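Local coordinates for DNA repair protein RecN (Deinococcus radiodurans, PDB 4ABX) that probably takes part in recombinational repair of damaged DNA as an ATP-binding, SMC-like protein, of which this chain is the coiled-coil domain, at residues E122-D125 with R126-R130. Numbering follows the deposited sequence.
Sequences EALD and RVEAR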
loop_
_atom_site.group_PDB
_atom_site.type_symbol
_atom_site.label_atom_id
_atom_site.label_comp_id
_atom_site.label_asym_id
_atom_site.label_seq_id
_atom_site.Cartn_x
_atom_site.Cartn_y
_atom_site.Cartn_z
ATOM N N GLU A 122 30.686 10.652 -10.062
ATOM C CA GLU A 122 31.782 11.139 -10.896
ATOM C C GLU A 122 33.059 10.340 -10.672
ATOM O O GLU A 122 33.754 9.975 -11.622
ATOM C CB GLU A 122 32.076 12.614 -10.605
ATOM C CG GLU A 122 30.957 13.580 -10.945
ATOM C CD GLU A 122 31.377 15.032 -10.770
ATOM O OE1 GLU A 122 32.596 15.312 -10.826
ATOM O OE2 GLU A 122 30.490 15.891 -10.582
ATOM N N ALA A 123 33.382 10.093 -9.408
ATOM C CA ALA A 123 34.596 9.364 -9.075
ATOM C C ALA A 123 34.454 7.904 -9.501
ATOM O O ALA A 123 35.369 7.325 -10.089
ATOM C CB ALA A 123 34.899 9.477 -7.585
ATOM N N LEU A 124 33.293 7.324 -9.214
ATOM C CA LEU A 124 33.015 5.937 -9.574
ATOM C C LEU A 124 33.226 5.671 -11.066
ATOM O O LEU A 124 33.921 4.724 -11.437
ATOM C CB LEU A 124 31.594 5.547 -9.166
ATOM C CG LEU A 124 31.139 4.156 -9.603
ATOM C CD1 LEU A 124 32.148 3.112 -9.171
ATOM C CD2 LEU A 124 29.755 3.832 -9.025
ATOM N N ASP A 125 32.625 6.502 -11.915
ATOM C CA ASP A 125 32.775 6.352 -13.363
ATOM C C ASP A 125 34.234 6.463 -13.807
ATOM O O ASP A 125 34.654 5.800 -14.752
ATOM C CB ASP A 125 31.918 7.373 -14.119
ATOM C CG ASP A 125 30.478 6.915 -14.294
ATOM O OD1 ASP A 125 30.206 5.705 -14.128
ATOM O OD2 ASP A 125 29.618 7.766 -14.609
ATOM N N ARG A 126 35.002 7.301 -13.124
ATOM C CA ARG A 126 36.404 7.479 -13.473
ATOM C C ARG A 126 37.240 6.267 -13.067
ATOM O O ARG A 126 38.171 5.882 -13.773
ATOM C CB ARG A 126 36.953 8.761 -12.854
ATOM C CG ARG A 126 36.348 10.021 -13.452
ATOM C CD ARG A 126 37.148 11.261 -13.078
ATOM N NE ARG A 126 37.136 11.519 -11.641
ATOM C CZ ARG A 126 36.199 12.233 -11.023
ATOM N NH1 ARG A 126 35.196 12.754 -11.720
ATOM N NH2 ARG A 126 36.264 12.424 -9.711
ATOM N N VAL A 127 36.896 5.667 -11.933
ATOM C CA VAL A 127 37.562 4.456 -11.474
ATOM C C VAL A 127 37.288 3.312 -12.438
ATOM O O VAL A 127 38.190 2.539 -12.769
ATOM C CB VAL A 127 37.095 4.053 -10.067
ATOM C CG1 VAL A 127 37.522 2.634 -9.748
ATOM C CG2 VAL A 127 37.640 5.031 -9.033
ATOM N N GLU A 128 36.040 3.208 -12.885
ATOM C CA GLU A 128 35.667 2.176 -13.842
ATOM C C GLU A 128 36.364 2.383 -15.185
ATOM O O GLU A 128 36.806 1.424 -15.814
ATOM C CB GLU A 128 34.145 2.124 -14.028
ATOM C CG GLU A 128 33.376 1.765 -12.759
ATOM C CD GLU A 128 31.925 1.402 -13.035
ATOM O OE1 GLU A 128 31.680 0.355 -13.674
ATOM O OE2 GLU A 128 31.031 2.164 -12.609
ATOM N N ALA A 129 36.455 3.637 -15.618
ATOM C CA ALA A 129 37.110 3.962 -16.879
ATOM C C ALA A 129 38.588 3.557 -16.877
ATOM O O ALA A 129 39.101 3.069 -17.884
ATOM C CB ALA A 129 36.959 5.445 -17.193
ATOM N N ARG A 130 39.269 3.755 -15.751
ATOM C CA ARG A 130 40.674 3.360 -15.644
ATOM C C ARG A 130 40.807 1.840 -15.675
ATOM O O ARG A 130 41.663 1.295 -16.372
ATOM C CB ARG A 130 41.315 3.914 -14.363
ATOM C CG ARG A 130 42.811 3.588 -14.214
ATOM C CD ARG A 130 43.654 4.258 -15.312
ATOM N NE ARG A 130 45.078 3.927 -15.212
ATOM C CZ ARG A 130 45.972 4.176 -16.167
ATOM N NH1 ARG A 130 45.591 4.753 -17.302
ATOM N NH2 ARG A 130 47.245 3.843 -15.995
#
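Ala-123 O accepts a 2.9 Å hydrogen bond from Val-127 N, while Val-127 CG2 rests against the same oxygen. Glu-128 N to Leu-124 O and Ala-129 N to Asp-125 O continue this i to i+4 pattern of the alpha-helix. The bond from Arg-126 N to Glu-122 O is weak at 3.3 Å. Around that oxygen the Arg-126 side chain folds back: a bend at chi3 (-64°) turns the guanidinium toward the start of the helix, and one face of the group lies over Glu-122 O and Ala-123 CA. Arg-126 NH1 comes within 3.1 Å of Glu-122 O at an angle too poor for a hydrogen bond. The Glu-122 side chain runs alongside and reaches the guanidinium edge in a long salt bridge, 3.8 Å from Glu-122 OE1 to Arg-126 NH1, with the two planes 77° apart. Elsewhere, Glu-128 OE2 sits 3.6 Å from Leu-124 CG and 3.9 Å from Asp-125 OD1, bringing two carboxylates together. Leu-124 and Ala-123 also touch Leu-41 and Leu-44 of helix 33-63, and Asp-120 accepts the N-H of Ala-123 near the start of helix 121-141. The contact thus joins successive turns of one coiled-coil helix chiefly through backbone bonds; the long, surface-exposed ion pair probably adds little, and the neighbouring acids probably repel each other mildly.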